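Side-chain contacts in putative uncharacterized protein (Archaeoglobus fulgidus, PDB 3VU0), which is the C-terminal globular domain of an archaeal AglB-family protein, a compact alpha/beta module with helices packed round a mixed four-stranded sheet: residues W38-G41 with N42-L45; K104-P107 with I108-A112; M119-K122 with E123-F127; M132-L136 with H137-A141; L150-G154 with T155-F159. All coordinates share one frame; numbering follows the deposited sequence.

From the N terminus, contact 1 comes first and covers the start of helix 41-46, just after strand 33-35. Contact 2 winds through helix 105-112, contact 3 begins helix 121-128, contact 4 ends helix 132-138, and contact 5 closes the hairpin of strands 147-153 and 156-161. Each is a continuous local stretch, so the five stand in series and none encloses or crosses another. They are nevertheless tied in space. A salt bridge links contacts 1 and 2, selenomethionines and phenylalanines join 2 to 3, Phe-105 meets Leu-133 between 2 and 4, and the hairpin of contact 5 bonds to the helix end in contact 4.

Contact 1 (W38-G41 with N42-L45); sequences WDYG and NWIL
Trp-43 and Tyr-40 meet on one side of the first turn of helix 41-46, and the tryptophan can be followed outward from its backbone. Its CB lies 3.4 Å from Tyr-40 O. CG is turned anti to its own carbonyl carbon (chi1 -81°), which swings the indole back toward the preceding turn. At the far rim of the six-membered ring, CZ3 comes within 4.3 Å of Tyr-40 CD1, an oblique apolar touch. Over one indole face sits water 2, offset toward the rim. That water donates to Asp-39 O at 2.7 Å and accepts from Trp-43 N at 3.2 Å, and so bridges the loop to the helix. Water 1 makes a similar link between Trp-38 O and Asn-42 N.

Tyr-40 O is the main backbone acceptor: Ile-44 N reaches it at 3.1 Å in a nearly straight bond (167°), Trp-43 N adds a weak one, and Ile-44 CG1 packs 3.5 Å from Tyr-40 O. Leu-45 N bonds to Gly-41 O at 2.8 Å. Beyond the turn, Tyr-40 OH bonds to Glu-93, Asp-39 forms a salt bridge with Lys-104, and Trp-7 lies against both aromatic rings. Together with the tryptophan just before it, this stretch spells WWDYG, the sequence signature of the AglB/STT3 family, here running straight into a helix.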
# COMPACT_ATOMS: atom_id res chain seq x y z
N TRP A 38 -4.01 -0.64 6.58
CA TRP A 38 -4.10 -0.59 8.03
C TRP A 38 -3.75 -1.87 8.79
O TRP A 38 -3.31 -1.81 9.93
CB TRP A 38 -5.49 -0.09 8.47
CG TRP A 38 -6.59 -1.06 8.27
CD1 TRP A 38 -7.29 -1.29 7.13
CD2 TRP A 38 -7.10 -1.97 9.25
NE1 TRP A 38 -8.22 -2.29 7.33
CE2 TRP A 38 -8.12 -2.73 8.63
CE3 TRP A 38 -6.80 -2.22 10.60
CZ2 TRP A 38 -8.84 -3.72 9.31
CZ3 TRP A 38 -7.52 -3.21 11.27
CH2 TRP A 38 -8.53 -3.94 10.62
N ASP A 39 -3.91 -3.03 8.15
CA ASP A 39 -3.58 -4.29 8.81
C ASP A 39 -2.13 -4.36 9.30
O ASP A 39 -1.84 -5.02 10.30
CB ASP A 39 -3.78 -5.48 7.86
CG ASP A 39 -5.24 -5.72 7.49
OD1 ASP A 39 -6.13 -5.26 8.23
OD2 ASP A 39 -5.47 -6.39 6.47
N TYR A 40 -1.23 -3.69 8.60
CA TYR A 40 0.19 -3.72 8.94
C TYR A 40 0.69 -2.55 9.78
O TYR A 40 1.87 -2.51 10.16
CB TYR A 40 1.01 -3.78 7.65
CG TYR A 40 0.38 -4.64 6.57
CD1 TYR A 40 0.17 -6.00 6.76
CD2 TYR A 40 0.00 -4.08 5.35
CE1 TYR A 40 -0.41 -6.79 5.76
CE2 TYR A 40 -0.57 -4.85 4.34
CZ TYR A 40 -0.78 -6.21 4.56
OH TYR A 40 -1.34 -6.98 3.56
N GLY A 41 -0.21 -1.61 10.07
CA GLY A 41 0.16 -0.44 10.84
C GLY A 41 0.93 -0.68 12.12
O GLY A 41 1.99 -0.08 12.34
N ASN A 42 0.41 -1.55 12.98
CA ASN A 42 1.05 -1.84 14.26
C ASN A 42 2.46 -2.41 14.10
O ASN A 42 3.33 -2.13 14.92
CB ASN A 42 0.19 -2.79 15.10
CG ASN A 42 -1.08 -2.13 15.61
OD1 ASN A 42 -1.05 -0.98 16.03
ND2 ASN A 42 -2.19 -2.86 15.58
N TRP A 43 2.67 -3.20 13.06
CA TRP A 43 3.99 -3.78 12.82
C TRP A 43 4.99 -2.69 12.48
O TRP A 43 6.09 -2.64 13.03
CB TRP A 43 3.94 -4.78 11.66
CG TRP A 43 3.43 -6.14 12.02
CD1 TRP A 43 3.25 -6.65 13.28
CD2 TRP A 43 3.10 -7.20 11.11
NE1 TRP A 43 2.84 -7.96 13.20
CE2 TRP A 43 2.75 -8.32 11.88
CE3 TRP A 43 3.08 -7.31 9.71
CZ2 TRP A 43 2.37 -9.54 11.31
CZ3 TRP A 43 2.71 -8.52 9.13
CH2 TRP A 43 2.36 -9.62 9.94
N ILE A 44 4.59 -1.81 11.57
CA ILE A 44 5.46 -0.72 11.15
C ILE A 44 5.72 0.25 12.30
O ILE A 44 6.85 0.67 12.52
CB ILE A 44 4.83 0.02 9.96
CG1 ILE A 44 4.70 -0.95 8.78
CG2 ILE A 44 5.68 1.23 9.58
CD1 ILE A 44 3.97 -0.37 7.58
N LEU A 45 4.66 0.58 13.04
CA LEU A 45 4.77 1.51 14.15
C LEU A 45 5.56 0.95 15.34
O LEU A 45 6.44 1.62 15.87
CB LEU A 45 3.37 1.91 14.64
CG LEU A 45 3.07 3.38 14.98
CD1 LEU A 45 2.01 3.41 16.06
CD2 LEU A 45 4.32 4.10 15.46
O HOH W 1 -2.50 -2.58 12.57
O HOH W 2 0.23 -4.97 12.10

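Contact 2 (K104-P107 with I108-A112)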
# COMPACT_ATOMS: atom_id res chain seq x y z
N LYS A 104 -7.15 -8.84 -0.76
CA LYS A 104 -7.53 -7.79 0.16
C LYS A 104 -7.90 -6.53 -0.60
O LYS A 104 -8.26 -5.51 -0.01
CB LYS A 104 -6.41 -7.53 1.17
CG LYS A 104 -6.25 -8.66 2.18
CD LYS A 104 -5.21 -8.35 3.23
CE LYS A 104 -5.20 -9.40 4.34
NZ LYS A 104 -4.29 -9.01 5.45
N PHE A 105 -7.82 -6.59 -1.93
CA PHE A 105 -8.18 -5.43 -2.75
C PHE A 105 -9.69 -5.18 -2.61
O PHE A 105 -10.16 -4.05 -2.78
CB PHE A 105 -7.82 -5.68 -4.22
CG PHE A 105 -8.02 -4.47 -5.10
CD1 PHE A 105 -8.94 -4.50 -6.14
CD2 PHE A 105 -7.27 -3.32 -4.89
CE1 PHE A 105 -9.13 -3.39 -6.96
CE2 PHE A 105 -7.45 -2.20 -5.71
CZ PHE A 105 -8.38 -2.23 -6.75
N ILE A 106 -10.44 -6.23 -2.30
CA ILE A 106 -11.89 -6.10 -2.14
C ILE A 106 -12.23 -5.18 -0.97
O ILE A 106 -12.94 -4.19 -1.14
CB ILE A 106 -12.56 -7.50 -1.96
CG1 ILE A 106 -12.33 -8.35 -3.21
CG2 ILE A 106 -14.06 -7.35 -1.72
CD1 ILE A 106 -12.87 -7.74 -4.49
N PRO A 107 -11.73 -5.48 0.24
CA PRO A 107 -12.05 -4.58 1.35
C PRO A 107 -11.48 -3.18 1.11
O PRO A 107 -12.05 -2.18 1.55
CB PRO A 107 -11.44 -5.28 2.57
CG PRO A 107 -10.35 -6.13 1.99
CD PRO A 107 -10.98 -6.66 0.72
N ILE A 108 -10.35 -3.11 0.40
CA ILE A 108 -9.75 -1.82 0.09
C ILE A 108 -10.75 -1.03 -0.76
O ILE A 108 -11.00 0.14 -0.52
CB ILE A 108 -8.42 -1.98 -0.70
CG1 ILE A 108 -7.34 -2.54 0.22
CG2 ILE A 108 -7.98 -0.64 -1.28
CD1 ILE A 108 -5.97 -2.68 -0.44
N MSE A 109 -11.32 -1.70 -1.76
CA MSE A 109 -12.32 -1.06 -2.61
C MSE A 109 -13.54 -0.64 -1.81
O MSE A 109 -14.04 0.47 -1.95
CB MSE A 109 -12.76 -2.00 -3.73
CG MSE A 109 -11.75 -2.19 -4.83
SE MSE A 109 -12.52 -3.17 -6.30
CE MSE A 109 -13.69 -1.79 -6.99
N GLN A 110 -14.03 -1.54 -0.96
CA GLN A 110 -15.21 -1.23 -0.15
C GLN A 110 -14.99 0.00 0.71
O GLN A 110 -15.86 0.87 0.80
CB GLN A 110 -15.58 -2.43 0.72
CG GLN A 110 -15.86 -3.68 -0.07
CD GLN A 110 -16.07 -4.90 0.81
OE1 GLN A 110 -15.28 -5.17 1.71
NE2 GLN A 110 -17.14 -5.64 0.55
N ILE A 111 -13.83 0.09 1.34
CA ILE A 111 -13.52 1.23 2.20
C ILE A 111 -13.33 2.50 1.37
O ILE A 111 -13.52 3.61 1.87
CB ILE A 111 -12.27 0.94 3.06
CG1 ILE A 111 -12.54 -0.29 3.92
CG2 ILE A 111 -11.95 2.13 3.95
CD1 ILE A 111 -11.33 -0.83 4.63
N ALA A 112 -12.96 2.32 0.11
CA ALA A 112 -12.77 3.46 -0.78
C ALA A 112 -14.12 3.96 -1.30
O ALA A 112 -14.20 5.00 -1.95
CB ALA A 112 -11.88 3.08 -1.95
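A Met-aromatic contact between Phe-105 and Met-109, one turn apart, marks the start of helix 105-112. Met-109, a selenomethionine, lays its CG over one face of the phenyl ring, 3.9 Å from the centroid and 23° off the normal: a CH-pi approach displaced toward the rim. The selenium then leans past that rim, with SE 3.5 Å from Phe-105 CE1. Phe-105 can receive it because its CG stands anti to the backbone N (chi1 -173°), which carries the ring forward to the side of the following turn, where Met-109 stands.

On another side of the helix, Gln-110 runs extended across Ile-106. Its CG is 3.2 Å from Ile-106 O and its amide carbon CD 4.1 Å from Ile-106 CG2, while OE1 lies 3.3 Å from Pro-107 CA. Regular i to i+4 bonds bind the backbone, such as Gln-110 N to Ile-106 O at 2.9 Å. Ile-108 CG1 rests 3.1 Å from Lys-104 O.

Lys-104 NZ leads away to salt bridges with Glu-93 and Asp-39. Phe-105 meets Phe-128 edge-to-face and, with Ile-108 and Ala-112, touches Thr-69 of helix 61-69; Met-109 packs on Met-119 and Tyr-114 beside helix 121-128.

Contact 3 (M119-K122 with E123-F127)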
# COMPACT_ATOMS: atom_id res chain seq x y z
N MSE A 119 -20.10 -5.44 -9.57
CA MSE A 119 -19.22 -5.42 -10.73
C MSE A 119 -18.88 -6.82 -11.23
O MSE A 119 -18.81 -7.75 -10.45
CB MSE A 119 -17.92 -4.68 -10.40
CG MSE A 119 -18.11 -3.23 -10.00
SE MSE A 119 -16.53 -2.54 -9.14
CE MSE A 119 -15.36 -2.44 -10.68
N LYS A 120 -18.68 -6.95 -12.54
CA LYS A 120 -18.30 -8.24 -13.11
C LYS A 120 -16.87 -8.51 -12.68
O LYS A 120 -16.11 -7.58 -12.42
CB LYS A 120 -18.37 -8.19 -14.64
CG LYS A 120 -19.78 -8.09 -15.20
CD LYS A 120 -19.78 -8.18 -16.72
CE LYS A 120 -21.19 -8.29 -17.27
NZ LYS A 120 -22.03 -7.11 -16.90
N ASN A 121 -16.49 -9.78 -12.61
CA ASN A 121 -15.14 -10.12 -12.19
C ASN A 121 -14.10 -9.37 -13.02
O ASN A 121 -13.16 -8.81 -12.47
CB ASN A 121 -14.90 -11.62 -12.29
CG ASN A 121 -13.64 -12.07 -11.58
OD1 ASN A 121 -13.52 -11.95 -10.36
ND2 ASN A 121 -12.68 -12.58 -12.35
N LYS A 122 -14.26 -9.35 -14.34
CA LYS A 122 -13.29 -8.67 -15.19
C LYS A 122 -13.29 -7.15 -14.97
O LYS A 122 -12.25 -6.51 -15.12
CB LYS A 122 -13.52 -8.99 -16.67
CG LYS A 122 -12.45 -8.41 -17.58
CD LYS A 122 -12.59 -8.92 -19.01
CE LYS A 122 -11.63 -8.21 -19.94
NZ LYS A 122 -12.00 -6.77 -20.14
N GLU A 123 -14.43 -6.58 -14.63
CA GLU A 123 -14.47 -5.14 -14.37
C GLU A 123 -13.61 -4.82 -13.14
O GLU A 123 -12.98 -3.76 -13.07
CB GLU A 123 -15.91 -4.67 -14.14
CG GLU A 123 -16.81 -4.84 -15.36
CD GLU A 123 -18.22 -4.29 -15.14
OE1 GLU A 123 -18.83 -4.60 -14.10
OE2 GLU A 123 -18.72 -3.56 -16.03
N ILE A 124 -13.56 -5.74 -12.18
CA ILE A 124 -12.76 -5.54 -10.97
C ILE A 124 -11.28 -5.63 -11.33
O ILE A 124 -10.48 -4.82 -10.88
CB ILE A 124 -13.10 -6.60 -9.90
CG1 ILE A 124 -14.53 -6.38 -9.40
CG2 ILE A 124 -12.10 -6.53 -8.74
CD1 ILE A 124 -15.00 -7.44 -8.42
N ILE A 125 -10.93 -6.61 -12.16
CA ILE A 125 -9.55 -6.80 -12.60
C ILE A 125 -9.10 -5.59 -13.44
O ILE A 125 -8.02 -5.04 -13.22
CB ILE A 125 -9.42 -8.09 -13.44
CG1 ILE A 125 -9.75 -9.31 -12.58
CG2 ILE A 125 -8.01 -8.20 -14.01
CD1 ILE A 125 -9.92 -10.61 -13.37
N ASP A 126 -9.94 -5.18 -14.39
CA ASP A 126 -9.60 -4.04 -15.23
C ASP A 126 -9.40 -2.78 -14.37
O ASP A 126 -8.50 -2.00 -14.63
CB ASP A 126 -10.69 -3.79 -16.28
CG ASP A 126 -10.75 -4.89 -17.33
OD1 ASP A 126 -9.77 -5.66 -17.46
OD2 ASP A 126 -11.78 -4.98 -18.03
N PHE A 127 -10.24 -2.61 -13.36
CA PHE A 127 -10.12 -1.46 -12.46
C PHE A 127 -8.78 -1.54 -11.71
O PHE A 127 -8.02 -0.57 -11.67
CB PHE A 127 -11.27 -1.45 -11.44
CG PHE A 127 -11.13 -0.38 -10.38
CD1 PHE A 127 -11.19 0.96 -10.72
CD2 PHE A 127 -10.90 -0.73 -9.06
CE1 PHE A 127 -11.02 1.95 -9.75
CE2 PHE A 127 -10.73 0.25 -8.08
CZ PHE A 127 -10.78 1.59 -8.43
O HOH W 3 -20.80 -5.03 -18.03
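Glu-123 reaches back to Lys-120, the N-cap residue of helix 121-128, and OE1 takes the Lys-120 N-H at 2.8 Å in an almost straight bond (173°). The donor comes from the anti side of the carboxylate, 24° out of its plane. Water 3 donates to OE2 and accepts from Lys-120 NZ, so the two opposite charges are linked through a water, not directly. The bond to the backbone is the half of a capping box made by the third helical residue; lysine at the N-cap has no short polar group to supply the other half.

Ile-124 sets CG1 3.9 Å from Met-119 CB, and its N bonds to Lys-120 O at 3.2 Å. Ile-125 N bonds to Asn-121 O at 3.1 Å. Asp-126 pairs with Lys-122 one turn back: NZ sits 2.8 Å from OD2, on the syn lone pair. The lysine chain starts anti to its backbone N (chi1 -174°) and bends at its last torsion, which turns NZ in to OD2. Phe-127 CB lies 4.3 Å from CE of Met-119, a selenomethionine whose bent chain brings CE against the Glu-123 carbonyl, while the phenyl ring goes on to Tyr-114 and Met-109 of helix 105-112.

Contact 4 (M132-L136 with H137-A141); sequences MLYKL and HVENA
Val-138 and Glu-139 meet the ring of Tyr-134 in two different ways, and the contact is built round that ring. Val-138 CB lies over one face, 4.1 Å from the centroid and 30° off the normal, and CG1 closes to 3.5 Å from Tyr-134 CE1. Glu-139 crosses obliquely instead, its CG 3.5 Å from Tyr-134 CE2 and its carboxylate plane turned 46° from that of the ring. The tyrosine is placed for both by its CG standing anti to the backbone N (chi1 173°), which leads the ring toward the following turn. Water 4 then ties Tyr-134 OH to Glu-139 OE2, and water 5 donates to both Glu-139 OE1 and Lys-135 O, so each carboxylate oxygen is fixed by a solvent bridge. Lys-135 runs beside Glu-139 in the same direction, but its NZ goes to Gln-71 O.

The backbone widens here. Tyr-134 O takes Glu-139 N at 3.1 Å, a pi-type turn, while its bond from Val-138 N is weak. The helix ends in a wide turn with positive phi at Asn-140, Ala-141 N reaching back to Lys-135 O at 2.8 Å. Leu-136 CD2 packs 4.2 Å from Ala-141 CB.

Helix 132-138 packs against both helix 61-69 and the sheet: Leu-133 and Leu-136 press on Phe-68 and Phe-67 and on Thr-90 of strand 85-91, where His-137 ND1 also bonds, and Leu-136 reaches Phe-147 of strand 147-153.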
# COMPACT_ATOMS: atom_id res chain seq x y z
N MSE A 132 -2.95 2.71 -8.41
CA MSE A 132 -1.63 2.96 -7.87
C MSE A 132 -1.04 1.67 -7.32
O MSE A 132 0.15 1.42 -7.45
CB MSE A 132 -1.71 4.00 -6.74
CG MSE A 132 -1.91 5.42 -7.23
SE MSE A 132 -0.40 6.00 -8.28
CE MSE A 132 0.97 5.81 -6.93
N LEU A 133 -1.88 0.86 -6.68
CA LEU A 133 -1.44 -0.41 -6.12
C LEU A 133 -0.81 -1.28 -7.20
O LEU A 133 0.21 -1.92 -6.98
CB LEU A 133 -2.62 -1.15 -5.48
CG LEU A 133 -2.30 -2.52 -4.87
CD1 LEU A 133 -1.13 -2.41 -3.90
CD2 LEU A 133 -3.53 -3.06 -4.16
N TYR A 134 -1.44 -1.29 -8.37
CA TYR A 134 -0.92 -2.06 -9.50
C TYR A 134 0.39 -1.47 -10.02
O TYR A 134 1.37 -2.18 -10.19
CB TYR A 134 -1.94 -2.07 -10.64
CG TYR A 134 -1.41 -2.70 -11.91
CD1 TYR A 134 -1.45 -4.08 -12.09
CD2 TYR A 134 -0.84 -1.91 -12.91
CE1 TYR A 134 -0.94 -4.66 -13.25
CE2 TYR A 134 -0.32 -2.49 -14.07
CZ TYR A 134 -0.37 -3.87 -14.23
OH TYR A 134 0.13 -4.44 -15.37
N LYS A 135 0.39 -0.16 -10.26
CA LYS A 135 1.58 0.50 -10.79
C LYS A 135 2.76 0.42 -9.83
O LYS A 135 3.92 0.47 -10.26
CB LYS A 135 1.26 1.96 -11.12
CG LYS A 135 0.13 2.09 -12.13
CD LYS A 135 -0.30 3.53 -12.32
CE LYS A 135 -1.54 3.60 -13.21
NZ LYS A 135 -1.95 5.01 -13.45
N LEU A 136 2.47 0.28 -8.54
CA LEU A 136 3.53 0.16 -7.54
C LEU A 136 4.00 -1.28 -7.40
O LEU A 136 5.09 -1.64 -7.83
CB LEU A 136 3.04 0.65 -6.15
CG LEU A 136 2.85 2.15 -5.95
CD1 LEU A 136 2.15 2.41 -4.63
CD2 LEU A 136 4.19 2.86 -5.99
N HIS A 137 3.16 -2.12 -6.80
CA HIS A 137 3.54 -3.51 -6.55
C HIS A 137 3.78 -4.37 -7.78
O HIS A 137 4.79 -5.07 -7.85
CB HIS A 137 2.51 -4.20 -5.66
CG HIS A 137 3.03 -5.45 -5.03
ND1 HIS A 137 3.58 -5.47 -3.76
CD2 HIS A 137 3.18 -6.71 -5.52
CE1 HIS A 137 4.04 -6.68 -3.51
NE2 HIS A 137 3.81 -7.45 -4.56
N VAL A 138 2.87 -4.32 -8.75
CA VAL A 138 3.04 -5.14 -9.95
C VAL A 138 4.08 -4.60 -10.93
O VAL A 138 4.95 -5.36 -11.37
CB VAL A 138 1.69 -5.33 -10.70
CG1 VAL A 138 1.91 -6.19 -11.94
CG2 VAL A 138 0.68 -5.99 -9.78
N GLU A 139 4.01 -3.32 -11.27
CA GLU A 139 4.98 -2.75 -12.22
C GLU A 139 6.26 -2.23 -11.57
O GLU A 139 7.15 -1.75 -12.26
CB GLU A 139 4.34 -1.62 -13.02
CG GLU A 139 3.09 -2.01 -13.80
CD GLU A 139 2.72 -0.97 -14.85
OE1 GLU A 139 2.82 0.24 -14.55
OE2 GLU A 139 2.33 -1.37 -15.96
N ASN A 140 6.34 -2.31 -10.24
CA ASN A 140 7.52 -1.83 -9.52
C ASN A 140 7.77 -0.34 -9.74
O ASN A 140 8.92 0.11 -9.77
CB ASN A 140 8.76 -2.64 -9.93
CG ASN A 140 8.69 -4.09 -9.48
OD1 ASN A 140 8.40 -4.38 -8.32
ND2 ASN A 140 8.97 -5.01 -10.40
N ALA A 141 6.69 0.41 -9.89
CA ALA A 141 6.73 1.86 -10.08
C ALA A 141 7.53 2.31 -11.30
O ALA A 141 7.90 3.48 -11.40
CB ALA A 141 7.28 2.54 -8.82
O HOH W 4 2.25 -3.65 -17.21
O HOH W 5 4.34 1.64 -12.72

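Contact 5 (L150-G154 with T155-F159); sequences LKNFG and TVKIF
Ile-158 carries the close-packed side of this antiparallel hairpin, where Lys-151, Phe-153 and Val-156 share its face of the sheet. Its CG2 touches Lys-151 CB at 3.6 Å and Phe-153 CE2 at 4.1 Å, the isoleucine and phenylalanine lying side by side and pointing the same way. That branch is brought there by a first torsion of 180°, which sends CG1 anti to the backbone N and leaves CG2 between N and the carbonyl carbon. Behind this face lies helix 5-17: Phe-153 meets Trp-13 edge-to-face, and Val-156 packs on Ala-10.

Main-chain bonds run through the same region. Ile-158 N meets Lys-151 O at 3.0 Å, while Ile-158 O receives Leu-150 N at 2.9 Å and, weakly, Lys-151 N: a classic beta bulge. Phe-153 N bonds to Val-156 O at 2.7 Å near the turn.

The solvent side is strand 147-153 near the turn, where Asn-152 and Gly-154 are exposed. Asn-152 runs alongside Lys-157, its ND2 3.8 Å from Lys-157 CE, and its OD1 accepts Gly-154 N at 2.8 Å, an Asx turn at the point where the chain reverses. Gly-154 takes a positive phi (83°) there. Lys-151 starts on the packed face, and only its end leaves toward solvent and a bound MES molecule, probably from the crystallisation liquor.

Lys-157 combines both characters: its aliphatic chain packs along the asparagine, while NZ bonds to Asn-140 OD1 and His-137 O. A positive charge so close to the C-terminal end of helix 132-138 is probably favoured by the helix dipole, and it fastens hairpin to helix.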
# COMPACT_ATOMS: atom_id res chain seq x y z
N LEU A 150 12.35 1.06 -3.66
CA LEU A 150 13.54 1.18 -2.83
C LEU A 150 14.13 -0.18 -2.49
O LEU A 150 15.32 -0.42 -2.67
CB LEU A 150 13.15 1.91 -1.53
CG LEU A 150 14.13 2.85 -0.84
CD1 LEU A 150 13.52 3.27 0.50
CD2 LEU A 150 15.46 2.17 -0.63
N LYS A 151 13.28 -1.07 -1.99
CA LYS A 151 13.74 -2.40 -1.61
C LYS A 151 12.63 -3.42 -1.84
O LYS A 151 11.47 -3.16 -1.52
CB LYS A 151 14.16 -2.39 -0.14
CG LYS A 151 15.24 -3.39 0.21
CD LYS A 151 16.59 -2.99 -0.39
CE LYS A 151 17.65 -4.03 -0.05
NZ LYS A 151 19.00 -3.66 -0.61
N ASN A 152 13.00 -4.56 -2.40
CA ASN A 152 12.05 -5.63 -2.72
C ASN A 152 12.30 -6.85 -1.83
O ASN A 152 13.31 -7.53 -1.98
CB ASN A 152 12.22 -6.01 -4.20
CG ASN A 152 11.24 -7.07 -4.65
OD1 ASN A 152 10.64 -7.77 -3.84
ND2 ASN A 152 11.09 -7.20 -5.96
N PHE A 153 11.38 -7.10 -0.90
CA PHE A 153 11.50 -8.24 0.01
C PHE A 153 10.57 -9.38 -0.42
O PHE A 153 10.01 -10.07 0.43
CB PHE A 153 11.15 -7.81 1.43
CG PHE A 153 11.96 -6.65 1.94
CD1 PHE A 153 13.28 -6.82 2.31
CD2 PHE A 153 11.38 -5.39 2.05
CE1 PHE A 153 14.03 -5.74 2.79
CE2 PHE A 153 12.11 -4.31 2.52
CZ PHE A 153 13.44 -4.48 2.90
N GLY A 154 10.40 -9.56 -1.73
CA GLY A 154 9.55 -10.63 -2.22
C GLY A 154 8.07 -10.29 -2.25
O GLY A 154 7.57 -9.76 -3.24
N THR A 155 7.37 -10.60 -1.16
CA THR A 155 5.94 -10.31 -1.05
C THR A 155 5.74 -8.89 -0.52
O THR A 155 4.66 -8.34 -0.64
CB THR A 155 5.24 -11.28 -0.08
OG1 THR A 155 5.92 -11.27 1.18
CG2 THR A 155 5.23 -12.70 -0.64
N VAL A 156 6.79 -8.33 0.07
CA VAL A 156 6.74 -6.98 0.63
C VAL A 156 7.70 -6.05 -0.10
O VAL A 156 8.89 -6.35 -0.26
CB VAL A 156 7.11 -7.00 2.13
CG1 VAL A 156 6.98 -5.59 2.72
CG2 VAL A 156 6.18 -7.96 2.88
N LYS A 157 7.18 -4.91 -0.55
CA LYS A 157 7.99 -3.93 -1.26
C LYS A 157 7.83 -2.56 -0.62
O LYS A 157 6.73 -2.19 -0.20
CB LYS A 157 7.57 -3.86 -2.73
CG LYS A 157 7.65 -5.20 -3.45
CD LYS A 157 7.34 -5.08 -4.94
CE LYS A 157 7.33 -6.47 -5.60
NZ LYS A 157 7.07 -6.41 -7.08
N ILE A 158 8.92 -1.82 -0.52
CA ILE A 158 8.86 -0.48 0.04
C ILE A 158 9.29 0.50 -1.04
O ILE A 158 10.27 0.27 -1.75
CB ILE A 158 9.76 -0.32 1.29
CG1 ILE A 158 9.65 1.11 1.83
CG2 ILE A 158 11.21 -0.66 0.95
CD1 ILE A 158 10.17 1.27 3.24
N PHE A 159 8.52 1.58 -1.17
CA PHE A 159 8.78 2.60 -2.17
C PHE A 159 9.10 3.93 -1.50
O PHE A 159 8.70 4.18 -0.36
CB PHE A 159 7.55 2.78 -3.06
CG PHE A 159 7.17 1.55 -3.84
CD1 PHE A 159 7.52 1.42 -5.18
CD2 PHE A 159 6.46 0.52 -3.23
CE1 PHE A 159 7.18 0.28 -5.91
CE2 PHE A 159 6.11 -0.63 -3.94
CZ PHE A 159 6.47 -0.75 -5.28